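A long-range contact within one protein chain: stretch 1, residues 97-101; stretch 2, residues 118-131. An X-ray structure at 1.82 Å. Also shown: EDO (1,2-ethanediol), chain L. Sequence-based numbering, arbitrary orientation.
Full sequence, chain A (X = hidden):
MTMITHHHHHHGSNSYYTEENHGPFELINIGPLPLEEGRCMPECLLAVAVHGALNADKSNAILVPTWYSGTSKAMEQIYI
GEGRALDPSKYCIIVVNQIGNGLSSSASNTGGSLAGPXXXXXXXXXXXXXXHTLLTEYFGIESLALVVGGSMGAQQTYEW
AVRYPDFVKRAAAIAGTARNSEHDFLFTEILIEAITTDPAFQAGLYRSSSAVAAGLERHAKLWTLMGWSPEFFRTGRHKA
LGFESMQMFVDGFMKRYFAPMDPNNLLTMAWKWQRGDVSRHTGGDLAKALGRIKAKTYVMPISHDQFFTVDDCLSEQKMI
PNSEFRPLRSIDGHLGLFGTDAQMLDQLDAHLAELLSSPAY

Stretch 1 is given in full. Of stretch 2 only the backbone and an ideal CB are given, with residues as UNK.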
# COMPACT_ATOMS: atom_id res chain seq x y z
N ASN A 97 -14.55 -24.61 -2.58
CA ASN A 97 -13.90 -23.67 -3.49
C ASN A 97 -14.86 -22.62 -4.06
O ASN A 97 -15.98 -22.95 -4.50
CB ASN A 97 -13.25 -24.44 -4.64
CG ASN A 97 -12.02 -25.22 -4.18
OD1 ASN A 97 -10.91 -24.67 -4.15
ND2 ASN A 97 -12.20 -26.52 -3.85
N GLN A 98 -14.44 -21.37 -4.02
CA GLN A 98 -15.20 -20.27 -4.60
C GLN A 98 -15.62 -20.55 -6.02
O GLN A 98 -14.82 -21.04 -6.83
CB GLN A 98 -14.36 -18.99 -4.62
CG GLN A 98 -14.41 -18.17 -3.34
CD GLN A 98 -13.74 -16.81 -3.62
OE1 GLN A 98 -14.02 -16.17 -4.63
NE2 GLN A 98 -12.81 -16.42 -2.76
N ILE A 99 -16.86 -20.19 -6.34
CA ILE A 99 -17.26 -20.06 -7.74
C ILE A 99 -16.31 -19.09 -8.40
O ILE A 99 -16.13 -17.96 -7.93
CB ILE A 99 -18.71 -19.54 -7.85
CG1 ILE A 99 -19.66 -20.55 -7.16
CG2 ILE A 99 -19.11 -19.34 -9.33
CD1 ILE A 99 -21.08 -20.01 -6.98
N GLY A 100 -15.70 -19.50 -9.52
CA GLY A 100 -14.79 -18.60 -10.20
C GLY A 100 -13.32 -18.88 -9.94
O GLY A 100 -12.46 -18.27 -10.57
N ASN A 101 -13.02 -19.81 -9.03
CA ASN A 101 -11.62 -20.00 -8.64
C ASN A 101 -10.86 -21.02 -9.49
O ASN A 101 -9.69 -21.32 -9.19
CB ASN A 101 -11.52 -20.41 -7.14
CG ASN A 101 -11.55 -21.93 -6.91
OD1 ASN A 101 -12.27 -22.68 -7.58
ND2 ASN A 101 -10.79 -22.37 -5.92
N UNK A 118 -17.23 -14.34 -21.10
CA UNK A 118 -18.67 -14.40 -20.89
C UNK A 118 -19.12 -14.76 -19.47
O UNK A 118 -20.32 -14.66 -19.17
CB UNK A 118 -19.26 -15.42 -21.87
N UNK A 119 -18.20 -15.17 -18.61
CA UNK A 119 -18.59 -15.64 -17.26
C UNK A 119 -19.29 -14.54 -16.48
O UNK A 119 -18.98 -13.36 -16.62
CB UNK A 119 -17.37 -16.12 -16.48
N UNK A 120 -20.28 -14.93 -15.68
CA UNK A 120 -21.15 -13.96 -15.01
C UNK A 120 -20.45 -13.26 -13.85
O UNK A 120 -19.44 -13.74 -13.34
CB UNK A 120 -22.42 -14.65 -14.50
N UNK A 121 -20.99 -12.11 -13.45
CA UNK A 121 -20.52 -11.44 -12.25
C UNK A 121 -21.10 -12.18 -11.06
O UNK A 121 -22.31 -12.21 -10.89
CB UNK A 121 -20.91 -9.96 -12.24
N UNK A 122 -20.23 -12.80 -10.26
CA UNK A 122 -20.67 -13.58 -9.11
C UNK A 122 -20.40 -12.80 -7.81
O UNK A 122 -19.35 -12.16 -7.67
CB UNK A 122 -19.96 -14.94 -9.08
N UNK A 123 -21.36 -12.82 -6.90
CA UNK A 123 -21.22 -12.12 -5.63
C UNK A 123 -20.96 -13.10 -4.47
O UNK A 123 -21.23 -14.31 -4.59
CB UNK A 123 -22.48 -11.29 -5.35
N UNK A 124 -20.43 -12.56 -3.37
CA UNK A 124 -20.23 -13.36 -2.15
C UNK A 124 -21.52 -14.10 -1.78
O UNK A 124 -21.48 -15.29 -1.42
CB UNK A 124 -19.78 -12.47 -0.99
N UNK A 125 -22.66 -13.42 -1.90
CA UNK A 125 -23.93 -14.05 -1.56
C UNK A 125 -24.26 -15.27 -2.43
O UNK A 125 -24.94 -16.21 -1.98
CB UNK A 125 -25.05 -13.02 -1.68
N UNK A 126 -23.80 -15.26 -3.69
CA UNK A 126 -24.02 -16.43 -4.55
C UNK A 126 -23.23 -17.63 -4.04
O UNK A 126 -23.77 -18.72 -4.00
CB UNK A 126 -23.63 -16.12 -6.00
N UNK A 127 -21.96 -17.45 -3.66
CA UNK A 127 -21.21 -18.53 -3.01
C UNK A 127 -21.91 -19.10 -1.78
O UNK A 127 -22.01 -20.33 -1.59
CB UNK A 127 -19.82 -18.02 -2.61
N UNK A 128 -22.40 -18.21 -0.92
CA UNK A 128 -23.00 -18.67 0.34
C UNK A 128 -24.29 -19.42 0.08
O UNK A 128 -24.57 -20.45 0.70
CB UNK A 128 -23.26 -17.49 1.28
N UNK A 129 -25.08 -18.93 -0.87
CA UNK A 129 -26.31 -19.64 -1.24
C UNK A 129 -25.99 -21.03 -1.81
O UNK A 129 -26.64 -22.03 -1.44
CB UNK A 129 -27.11 -18.82 -2.26
N UNK A 130 -25.00 -21.10 -2.71
CA UNK A 130 -24.56 -22.38 -3.25
C UNK A 130 -24.04 -23.33 -2.17
O UNK A 130 -24.38 -24.52 -2.17
CB UNK A 130 -23.47 -22.15 -4.30
N UNK A 131 -23.23 -22.81 -1.27
CA UNK A 131 -22.73 -23.61 -0.13
C UNK A 131 -23.85 -24.13 0.76
O UNK A 131 -23.82 -25.28 1.26
CB UNK A 131 -21.77 -22.78 0.71
C1 EDO L . -14.56 -13.46 -16.58
O1 EDO L . -13.97 -12.57 -15.60
C2 EDO L . -15.90 -12.99 -17.17
O2 EDO L . -16.61 -11.99 -16.41

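Stretch 1 turns through a type II beta turn from Gln98 to Asn101, closed by the bond from Asn101 N to Gln98 O (3.1 Å). It offers stretch 2 two things: the side chain of Ile99, and the backbone N-H of that residue.

Position 118 lies beyond the reach of stretch 1, which sets no preference; it is Gly118. At position 119 the CA-to-CB bond points toward stretch 1, yet no atom there lies within 5.5 Å of the ideal CB. A short side chain would leave the gap open, while a long apolar or aromatic one could cross it. The residue is Phe119, chi1 t, whose ring edge meets the isoleucine methyl, CZ to Ile99 CG2 at 4.0 Å. Its CE2 lies 4.3 Å from Gly100 CA.

Positions 120 and 121 are out of reach, and many residues would serve; they are Ala120 and Asn121. Position 122 points toward stretch 1, its ideal CB 4.5 Å from Ile99 CG2. With so little distance to cover, a compact apolar group suits, such as alanine, valine or perhaps isoleucine. Val122 places CG2 3.9 Å from Ile99 CG2.

Position 123 is the N-cap, where serine, threonine, aspartate or asparagine is common, but stretch 1 is out of reach and demands none of them. It is Arg123, whose backbone N donates to the side chain at position 126. Position 124 points away, which leaves the choice wide; it is Ile124. Position 125, out of reach, would take many helix-compatible residues; it is Gly125.

Position 126 points toward stretch 1, with its ideal CB 4.8 Å from Ile99 CD1. An apolar residue would be plausible, but so would an acceptor turned back to the start of the helix. Asp126 is the latter: OD2 accepts from Arg123 N at 2.8 Å.

Position 127 has the CA closest to that of Ile99. Its CB points sideways, but the N-H of Ile99 calls for an acceptor, so aspartate, asparagine or possibly a longer acceptor would fit. Asp127, chi1 m, brings OD1 to 2.8 Å from Ile99 N, with an N-H...acceptor angle of 158°, a well-aligned hydrogen bond.

Positions 128 and 129 are out of reach, and many helix-compatible residues would serve: Val128 and Ser129. At 130, CB points toward stretch 1 and already lies 4.2 Å from Ile99 CD1, so a small apolar residue suffices, and Ala130 makes that contact. Position 131 points sideways, where a long polar chain could extend toward Asn97 O. Gln131 does so through a water: its NE2 donates to the water, which donates to Asn97 O and Asp127 OD1.

Stretch 2, residues 118-131: GFANVRIGDDVSAQ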
# COMPACT_ATOMS: atom_id res chain seq x y z
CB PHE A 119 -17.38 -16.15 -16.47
CG PHE A 119 -17.77 -17.09 -15.32
CD1 PHE A 119 -18.27 -18.36 -15.60
CD2 PHE A 119 -17.63 -16.69 -13.99
CE1 PHE A 119 -18.64 -19.26 -14.57
CE2 PHE A 119 -17.98 -17.58 -12.92
CZ PHE A 119 -18.49 -18.86 -13.22
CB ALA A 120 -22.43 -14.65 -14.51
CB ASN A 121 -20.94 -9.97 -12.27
CG ASN A 121 -20.17 -9.17 -13.30
OD1 ASN A 121 -19.00 -9.45 -13.56
ND2 ASN A 121 -20.82 -8.17 -13.87
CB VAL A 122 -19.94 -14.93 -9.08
CG1 VAL A 122 -20.38 -15.78 -7.88
CG2 VAL A 122 -20.21 -15.70 -10.39
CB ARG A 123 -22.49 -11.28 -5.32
CG ARG A 123 -22.67 -10.02 -6.21
CD ARG A 123 -23.96 -9.26 -5.82
NE ARG A 123 -24.09 -8.01 -6.60
CZ ARG A 123 -23.56 -6.84 -6.25
NH1 ARG A 123 -22.84 -6.71 -5.15
NH2 ARG A 123 -23.76 -5.78 -7.03
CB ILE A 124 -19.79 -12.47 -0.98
CG1 ILE A 124 -18.39 -11.86 -1.25
CG2 ILE A 124 -19.80 -13.25 0.35
CD1 ILE A 124 -17.24 -12.86 -1.24
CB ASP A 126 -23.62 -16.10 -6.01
CG ASP A 126 -24.45 -14.97 -6.61
OD1 ASP A 126 -25.69 -14.97 -6.45
OD2 ASP A 126 -23.85 -14.06 -7.26
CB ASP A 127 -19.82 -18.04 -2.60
CG ASP A 127 -18.86 -17.96 -3.79
OD1 ASP A 127 -18.51 -19.02 -4.34
OD2 ASP A 127 -18.43 -16.84 -4.15
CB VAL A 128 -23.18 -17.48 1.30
CG1 VAL A 128 -23.99 -17.87 2.58
CG2 VAL A 128 -21.76 -16.98 1.70
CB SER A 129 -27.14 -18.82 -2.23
OG SER A 129 -28.29 -19.55 -2.64
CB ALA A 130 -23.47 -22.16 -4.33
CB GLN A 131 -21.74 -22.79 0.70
CG GLN A 131 -20.40 -22.55 -0.03
CD GLN A 131 -19.64 -21.35 0.51
OE1 GLN A 131 -19.95 -20.84 1.59
NE2 GLN A 131 -18.65 -20.86 -0.26
O HOH W 1 -18.31 -21.57 -3.16
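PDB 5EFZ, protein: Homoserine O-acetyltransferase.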